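Local coordinates for pyridoxine 4-oxidase (Mesorhizobium loti, PDB 4HA6), which catalyses the FAD-dependent oxidation of the 4-hydroxymethyl group of pyridoxine to the aldehyde pyridoxal, with molecular oxygen as electron acceptor, as a member of the GMC oxidoreductase family, at residues 397-402 with 432-437; 67-72 with 436-441. All coordinates share one frame; numbering follows the deposited sequence.

Contact 1 of 2, residues 397-402 with 432-437; sequences RFRRAL and EMDDFI
Arg399 reaches from helix 392-409 to helix 430-440. Its CB and CG both lie against the methyl of Met433, CG at 3.6 Å from Met433 CE. From CG to NE the chain runs extended, past Asp434 OD1, and delivers the guanidinium side-on to the carboxylate. NE bonds Asp434 OD1 at 2.7 Å and NH2 bonds Asp434 OD2 at 2.9 Å, both nearly straight. The guanidinium and carboxylate planes are 24° apart; Asp434 OD2 is met on its syn lone pair, OD1 from above the carboxylate plane. Arg395 also pairs with OD2, so two positive charges probably favour the ionised aspartate.

Beneath this bridge the contact is apolar. Leu402 CD1 fits among Met433 SD, Phe436 CD1 and Ile437 CG1, with the sulfur at 3.8 Å. Ile437 splits its branches: Ile437 CG2 comes obliquely to the ring, 3.7 Å from Phe398 CD1, while Ile437 CD1 rests 3.5 Å from Phe398 O. Phe360 of strand 355-362 touches both Leu402 and Phe436. The segment axes approach to 10.2 Å and cross at 84°, nearly perpendicular helix packing beside the antiparallel sheet of a GMC oxidoreductase.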
ATOM      1  N   ARG A 397      -0.607 -14.320  16.536  1.00  4.43           N
ATOM      2  CA  ARG A 397       0.331 -14.316  15.413  1.00  6.07           C
ATOM      3  C   ARG A 397       1.502 -13.323  15.588  1.00 10.84           C
ATOM      4  O   ARG A 397       2.631 -13.621  15.182  1.00  7.71           O
ATOM      5  CB  ARG A 397      -0.407 -14.015  14.101  1.00  9.78           C
ATOM      6  CG  ARG A 397      -1.252 -15.154  13.575  1.00 13.47           C
ATOM      7  CD  ARG A 397      -0.353 -16.195  12.918  1.00 18.38           C
ATOM      8  NE  ARG A 397      -1.083 -17.377  12.463  1.00 33.87           N
ATOM      9  CZ  ARG A 397      -1.033 -18.563  13.069  1.00 40.39           C
ATOM     10  NH1 ARG A 397      -0.290 -18.731  14.166  1.00 20.28           N
ATOM     11  NH2 ARG A 397      -1.725 -19.580  12.573  1.00 32.32           N
ATOM     12  N   PHE A 398       1.238 -12.149  16.167  1.00  7.03           N
ATOM     13  CA  PHE A 398       2.303 -11.162  16.408  1.00  5.17           C
ATOM     14  C   PHE A 398       3.306 -11.645  17.461  1.00  6.78           C
ATOM     15  O   PHE A 398       4.474 -11.253  17.425  1.00  3.28           O
ATOM     16  CB  PHE A 398       1.721  -9.819  16.854  1.00  5.21           C
ATOM     17  CG  PHE A 398       1.997  -8.683  15.895  1.00  5.38           C
ATOM     18  CD1 PHE A 398       3.285  -8.184  15.736  1.00  4.25           C
ATOM     19  CD2 PHE A 398       0.963  -8.105  15.172  1.00  2.11           C
ATOM     20  CE1 PHE A 398       3.537  -7.119  14.838  1.00  7.34           C
ATOM     21  CE2 PHE A 398       1.201  -7.053  14.279  1.00  3.25           C
ATOM     22  CZ  PHE A 398       2.491  -6.560  14.116  1.00  2.96           C
ATOM     23  N   ARG A 399       2.847 -12.465  18.411  1.00 10.21           N
ATOM     24  CA  ARG A 399       3.765 -13.156  19.323  1.00 12.34           C
ATOM     25  C   ARG A 399       4.663 -14.086  18.512  1.00  4.75           C
ATOM     26  O   ARG A 399       5.878 -14.141  18.732  1.00  4.91           O
ATOM     27  CB  ARG A 399       3.011 -13.983  20.372  1.00  7.08           C
ATOM     28  CG  ARG A 399       2.284 -13.161  21.424  1.00  9.64           C
ATOM     29  CD  ARG A 399       1.625 -14.061  22.466  1.00  8.40           C
ATOM     30  NE  ARG A 399       0.452 -13.384  23.013  1.00 11.38           N
ATOM     31  CZ  ARG A 399      -0.686 -13.991  23.333  1.00 11.47           C
ATOM     32  NH1 ARG A 399      -0.821 -15.312  23.182  1.00  7.10           N
ATOM     33  NH2 ARG A 399      -1.686 -13.277  23.823  1.00 12.11           N
ATOM     34  N   ARG A 400       4.063 -14.822  17.583  1.00  5.32           N
ATOM     35  CA  ARG A 400       4.843 -15.717  16.731  1.00  7.47           C
ATOM     36  C   ARG A 400       5.862 -14.910  15.926  1.00  7.85           C
ATOM     37  O   ARG A 400       7.019 -15.336  15.758  1.00  5.49           O
ATOM     38  CB  ARG A 400       3.939 -16.543  15.809  1.00  7.84           C
ATOM     39  CG  ARG A 400       2.862 -17.393  16.522  1.00 10.86           C
ATOM     40  CD  ARG A 400       3.441 -18.568  17.326  1.00  9.53           C
ATOM     41  NE  ARG A 400       3.958 -18.166  18.638  1.00 12.69           N
ATOM     42  CZ  ARG A 400       3.204 -17.943  19.720  1.00 14.34           C
ATOM     43  NH1 ARG A 400       1.881 -18.079  19.669  1.00 14.00           N
ATOM     44  NH2 ARG A 400       3.776 -17.576  20.862  1.00 10.05           N
ATOM     45  N   ALA A 401       5.460 -13.721  15.469  1.00  6.03           N
ATOM     46  CA  ALA A 401       6.360 -12.904  14.638  1.00  8.17           C
ATOM     47  C   ALA A 401       7.537 -12.404  15.472  1.00  6.54           C
ATOM     48  O   ALA A 401       8.695 -12.506  15.038  1.00  6.63           O
ATOM     49  CB  ALA A 401       5.620 -11.729  13.997  1.00  3.40           C
ATOM     50  N   LEU A 402       7.240 -11.857  16.655  1.00  3.55           N
ATOM     51  CA  LEU A 402       8.290 -11.381  17.570  1.00  2.97           C
ATOM     52  C   LEU A 402       9.208 -12.539  17.907  1.00  7.55           C
ATOM     53  O   LEU A 402      10.433 -12.384  17.995  1.00  7.34           O
ATOM     54  CB  LEU A 402       7.687 -10.887  18.880  1.00  5.77           C
ATOM     55  CG  LEU A 402       8.328  -9.719  19.653  1.00 11.49           C
ATOM     56  CD1 LEU A 402       7.986  -9.801  21.129  1.00  9.10           C
ATOM     57  CD2 LEU A 402       9.837  -9.545  19.437  1.00  3.99           C
ATOM     58  N   GLU A 432       3.148  -9.624  28.920  1.00  8.01           N
ATOM     59  CA  GLU A 432       4.306  -8.741  28.766  1.00 15.81           C
ATOM     60  C   GLU A 432       4.728  -8.593  27.305  1.00 13.83           C
ATOM     61  O   GLU A 432       5.112  -7.499  26.863  1.00 14.99           O
ATOM     62  CB  GLU A 432       5.494  -9.219  29.610  1.00 12.10           C
ATOM     63  CG  GLU A 432       5.265  -9.108  31.123  1.00 22.44           C
ATOM     64  CD  GLU A 432       6.534  -9.347  31.931  1.00 28.26           C
ATOM     65  OE1 GLU A 432       6.470  -9.246  33.173  1.00 40.62           O
ATOM     66  OE2 GLU A 432       7.591  -9.621  31.323  1.00 27.09           O
ATOM     67  N   MET A 433       4.680  -9.690  26.562  1.00 10.38           N
ATOM     68  CA  MET A 433       4.973  -9.630  25.138  1.00 11.64           C
ATOM     69  C   MET A 433       3.916  -8.805  24.419  1.00  6.57           C
ATOM     70  O   MET A 433       4.232  -8.000  23.531  1.00  7.14           O
ATOM     71  CB  MET A 433       4.984 -11.026  24.550  1.00  4.15           C
ATOM     72  CG  MET A 433       6.108 -11.891  25.037  1.00 28.35           C
ATOM     73  SD  MET A 433       7.071 -12.438  23.634  1.00 41.06           S
ATOM     74  CE  MET A 433       5.740 -12.846  22.508  1.00  6.66           C
ATOM     75  N   ASP A 434       2.658  -9.021  24.787  1.00  5.93           N
ATOM     76  CA  ASP A 434       1.557  -8.291  24.170  1.00  5.96           C
ATOM     77  C   ASP A 434       1.739  -6.794  24.403  1.00 11.81           C
ATOM     78  O   ASP A 434       1.455  -5.983  23.517  1.00  7.58           O
ATOM     79  CB  ASP A 434       0.214  -8.748  24.756  1.00  9.02           C
ATOM     80  CG  ASP A 434      -0.298 -10.055  24.138  1.00 10.80           C
ATOM     81  OD1 ASP A 434       0.416 -10.664  23.304  1.00  8.30           O
ATOM     82  OD2 ASP A 434      -1.418 -10.480  24.509  1.00 11.37           O
ATOM     83  N   ASP A 435       2.224  -6.428  25.591  1.00  9.39           N
ATOM     84  CA  ASP A 435       2.364  -5.013  25.950  1.00 15.42           C
ATOM     85  C   ASP A 435       3.482  -4.362  25.146  1.00 10.12           C
ATOM     86  O   ASP A 435       3.325  -3.257  24.617  1.00  7.24           O
ATOM     87  CB  ASP A 435       2.633  -4.829  27.452  1.00  8.34           C
ATOM     88  CG  ASP A 435       2.729  -3.355  27.844  1.00 24.81           C
ATOM     89  OD1 ASP A 435       1.716  -2.630  27.712  1.00 25.14           O
ATOM     90  OD2 ASP A 435       3.819  -2.908  28.263  1.00 26.67           O
ATOM     91  N   PHE A 436       4.614  -5.048  25.054  1.00  8.51           N
ATOM     92  CA  PHE A 436       5.689  -4.558  24.212  1.00  7.90           C
ATOM     93  C   PHE A 436       5.237  -4.416  22.759  1.00  9.11           C
ATOM     94  O   PHE A 436       5.506  -3.395  22.108  1.00  7.75           O
ATOM     95  CB  PHE A 436       6.895  -5.478  24.277  1.00  8.94           C
ATOM     96  CG  PHE A 436       7.962  -5.104  23.302  1.00  8.39           C
ATOM     97  CD1 PHE A 436       8.081  -5.782  22.096  1.00  6.78           C
ATOM     98  CD2 PHE A 436       8.830  -4.052  23.575  1.00 11.27           C
ATOM     99  CE1 PHE A 436       9.065  -5.424  21.171  1.00 12.19           C
ATOM    100  CE2 PHE A 436       9.820  -3.691  22.665  1.00 11.10           C
ATOM    101  CZ  PHE A 436       9.933  -4.379  21.456  1.00  9.04           C
ATOM    102  N   ILE A 437       4.563  -5.439  22.236  1.00  7.64           N
ATOM    103  CA  ILE A 437       4.099  -5.392  20.844  1.00  5.94           C
ATOM    104  C   ILE A 437       3.148  -4.203  20.624  1.00 11.27           C
ATOM    105  O   ILE A 437       3.311  -3.441  19.667  1.00  9.43           O
ATOM    106  CB  ILE A 437       3.453  -6.731  20.431  1.00  9.42           C
ATOM    107  CG1 ILE A 437       4.522  -7.834  20.382  1.00  5.26           C
ATOM    108  CG2 ILE A 437       2.750  -6.616  19.082  1.00  6.37           C
ATOM    109  CD1 ILE A 437       3.933  -9.259  20.305  1.00  7.30           C
TER

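Contact 2 of 2, residues 67-72 with 436-441; sequences GTAGRA and FIARSV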
ATOM      1  N   GLY A  67      -5.974  -1.436  21.140  1.00  8.08           N
ATOM      2  CA  GLY A  67      -5.117  -2.589  20.909  1.00  6.48           C
ATOM      3  C   GLY A  67      -3.645  -2.234  20.762  1.00 12.02           C
ATOM      4  O   GLY A  67      -2.796  -3.131  20.747  1.00  9.18           O
ATOM      5  N   THR A  68      -3.324  -0.942  20.636  1.00  4.39           N
ATOM      6  CA  THR A  68      -1.910  -0.540  20.613  1.00  7.05           C
ATOM      7  C   THR A  68      -1.625   0.455  21.727  1.00  9.23           C
ATOM      8  O   THR A  68      -1.123   1.559  21.473  1.00  7.01           O
ATOM      9  CB  THR A  68      -1.461   0.061  19.245  1.00  7.38           C
ATOM     10  OG1 THR A  68      -1.979   1.393  19.109  1.00 11.16           O
ATOM     11  CG2 THR A  68      -1.946  -0.801  18.087  1.00  7.36           C
ATOM     12  N   ALA A  69      -1.961   0.049  22.953  1.00 10.75           N
ATOM     13  CA  ALA A  69      -1.692   0.823  24.165  1.00 11.14           C
ATOM     14  C   ALA A  69      -2.293   2.223  24.116  1.00 13.93           C
ATOM     15  O   ALA A  69      -1.716   3.172  24.654  1.00  8.61           O
ATOM     16  CB  ALA A  69      -0.184   0.896  24.436  1.00 13.26           C
ATOM     17  N   GLY A  70      -3.450   2.354  23.475  1.00  7.85           N
ATOM     18  CA  GLY A  70      -4.097   3.652  23.351  1.00  6.74           C
ATOM     19  C   GLY A  70      -3.391   4.652  22.445  1.00 16.64           C
ATOM     20  O   GLY A  70      -3.782   5.825  22.404  1.00 12.20           O
ATOM     21  N   ARG A  71      -2.369   4.203  21.710  1.00 10.26           N
ATOM     22  CA  ARG A  71      -1.644   5.092  20.795  1.00 12.10           C
ATOM     23  C   ARG A  71      -2.470   5.454  19.558  1.00 15.92           C
ATOM     24  O   ARG A  71      -3.173   4.611  18.990  1.00 11.18           O
ATOM     25  CB  ARG A  71      -0.301   4.471  20.379  1.00  9.67           C
ATOM     26  CG  ARG A  71       0.615   4.147  21.563  1.00 13.86           C
ATOM     27  CD  ARG A  71       1.727   3.150  21.209  1.00  9.10           C
ATOM     28  NE  ARG A  71       2.455   3.562  20.012  1.00 10.75           N
ATOM     29  CZ  ARG A  71       2.695   2.769  18.971  1.00 11.26           C
ATOM     30  NH1 ARG A  71       2.284   1.504  18.990  1.00  8.26           N
ATOM     31  NH2 ARG A  71       3.351   3.234  17.914  1.00  5.86           N
ATOM     32  N   ALA A  72      -2.390   6.721  19.162  1.00 10.11           N
ATOM     33  CA  ALA A  72      -2.933   7.193  17.892  1.00  6.92           C
ATOM     34  C   ALA A  72      -1.784   7.156  16.900  1.00  9.40           C
ATOM     35  O   ALA A  72      -0.630   7.308  17.280  1.00 13.61           O
ATOM     36  CB  ALA A  72      -3.469   8.620  18.039  1.00  6.11           C
ATOM     37  N   PHE A 436       4.614  -5.048  25.054  1.00  8.51           N
ATOM     38  CA  PHE A 436       5.689  -4.558  24.212  1.00  7.90           C
ATOM     39  C   PHE A 436       5.237  -4.416  22.759  1.00  9.11           C
ATOM     40  O   PHE A 436       5.506  -3.395  22.108  1.00  7.75           O
ATOM     41  CB  PHE A 436       6.895  -5.478  24.277  1.00  8.94           C
ATOM     42  CG  PHE A 436       7.962  -5.104  23.302  1.00  8.39           C
ATOM     43  CD1 PHE A 436       8.081  -5.782  22.096  1.00  6.78           C
ATOM     44  CD2 PHE A 436       8.830  -4.052  23.575  1.00 11.27           C
ATOM     45  CE1 PHE A 436       9.065  -5.424  21.171  1.00 12.19           C
ATOM     46  CE2 PHE A 436       9.820  -3.691  22.665  1.00 11.10           C
ATOM     47  CZ  PHE A 436       9.933  -4.379  21.456  1.00  9.04           C
ATOM     48  N   ILE A 437       4.563  -5.439  22.236  1.00  7.64           N
ATOM     49  CA  ILE A 437       4.099  -5.392  20.844  1.00  5.94           C
ATOM     50  C   ILE A 437       3.148  -4.203  20.624  1.00 11.27           C
ATOM     51  O   ILE A 437       3.311  -3.441  19.667  1.00  9.43           O
ATOM     52  CB  ILE A 437       3.453  -6.731  20.431  1.00  9.42           C
ATOM     53  CG1 ILE A 437       4.522  -7.834  20.382  1.00  5.26           C
ATOM     54  CG2 ILE A 437       2.750  -6.616  19.082  1.00  6.37           C
ATOM     55  CD1 ILE A 437       3.933  -9.259  20.305  1.00  7.30           C
ATOM     56  N   ALA A 438       2.189  -4.028  21.536  1.00  6.49           N
ATOM     57  CA  ALA A 438       1.205  -2.943  21.459  1.00  6.61           C
ATOM     58  C   ALA A 438       1.874  -1.556  21.491  1.00  8.63           C
ATOM     59  O   ALA A 438       1.404  -0.601  20.858  1.00 11.06           O
ATOM     60  CB  ALA A 438       0.191  -3.075  22.607  1.00  5.74           C
ATOM     61  N   ARG A 439       2.970  -1.457  22.239  1.00  7.77           N
ATOM     62  CA  ARG A 439       3.706  -0.208  22.363  1.00  7.15           C
ATOM     63  C   ARG A 439       4.598   0.041  21.152  1.00  6.62           C
ATOM     64  O   ARG A 439       4.897   1.205  20.818  1.00 12.08           O
ATOM     65  CB  ARG A 439       4.550  -0.220  23.649  1.00 13.36           C
ATOM     66  CG  ARG A 439       3.791   0.200  24.924  1.00 10.09           C
ATOM     67  CD  ARG A 439       4.411  -0.393  26.208  1.00 21.09           C
ATOM     68  NE  ARG A 439       5.870  -0.281  26.259  1.00 39.57           N
ATOM     69  CZ  ARG A 439       6.696  -1.252  26.662  1.00 39.01           C
ATOM     70  NH1 ARG A 439       6.233  -2.434  27.060  1.00 24.51           N
ATOM     71  NH2 ARG A 439       8.007  -1.046  26.666  1.00 42.21           N
ATOM     72  N   SER A 440       5.008  -1.037  20.482  1.00  4.91           N
ATOM     73  CA  SER A 440       6.021  -0.949  19.420  1.00  9.76           C
ATOM     74  C   SER A 440       5.479  -0.896  17.982  1.00  5.88           C
ATOM     75  O   SER A 440       6.155  -0.375  17.072  1.00  4.01           O
ATOM     76  CB  SER A 440       7.006  -2.118  19.545  1.00 12.70           C
ATOM     77  OG  SER A 440       6.381  -3.335  19.187  1.00  9.87           O
ATOM     78  N   VAL A 441       4.289  -1.452  17.748  1.00  6.79           N
ATOM     79  CA  VAL A 441       3.792  -1.528  16.370  1.00  6.98           C
ATOM     80  C   VAL A 441       3.571  -0.144  15.734  1.00  8.64           C
ATOM     81  O   VAL A 441       3.080   0.793  16.386  1.00  5.92           O
ATOM     82  CB  VAL A 441       2.503  -2.392  16.239  1.00  5.20           C
ATOM     83  CG1 VAL A 441       2.813  -3.888  16.451  1.00  2.82           C
ATOM     84  CG2 VAL A 441       1.411  -1.919  17.200  1.00  3.37           C
TER
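A type I' beta turn, Thr68 to Arg71, lies against the C-terminal end of helix 430-440, and its last residue binds Ala438 O in the final helical turn and Val441 O just past the helix. Ala69 and Gly70 hold the two central, positive-phi places, and Arg71 N closes the turn on Thr68 O at 2.9 Å. Arg71 then sends its side chain back to the helix, CG anti to the carbonyl carbon and the chain bent at chi3 (51°). Its guanidinium meets Val441 end-on: NH1 and NH2 both bond Val441 O, NH1 at 2.8 Å in the carbonyl plane on a lone pair, NH2 at 2.9 Å from above that plane. NH1 also bonds Ala438 O at 2.9 Å, again from above the carbonyl plane. All three bonds are clearly bent, with N-H...O angles of 142-146°.

The guanidinium thus sits at the C-terminal end of the helix, where its positive charge would probably be favourable. Arg439 O lies over one face, 3.1 Å above the plane, without a bond to Arg71; it accepts instead from Ser344 and Ser346. Glu345 forms a salt bridge with Arg71 NE, which should steady the charge and the rotation of the group.

Closer to the start of the turn, the backbones nearly touch, with CA of Thr68 and CA of Ala438 4.0 Å apart. Ala438 CB packs on Gly67 O at 3.5 Å, and Thr68 CG2 crosses Val441 CG2 obliquely at 3.6 Å. Thr68 OG1 turns elsewhere, to His73, while Ala69 CB brushes Arg439 CG.

Overall arrangement
Along the chain, the loop 67-72 between strands 60-61 and 74-75 comes first, in the N-terminal GMC region. Contact 2 then closes a span of 363 residues, bringing this loop to the end of helix 430-440. The loop of contact 1 is nested wholly inside that span: it joins helix 392-409 to helix 430-440 across only 29 residues. The two contacts overlap at Phe436 and Ile437 on helix 430-440. Their centres are 10 Å apart, and they meet directly where Phe398 CZ packs on Val441 CG1. Helix 430-440 therefore sits between its neighbouring helix and a loop from the other GMC region.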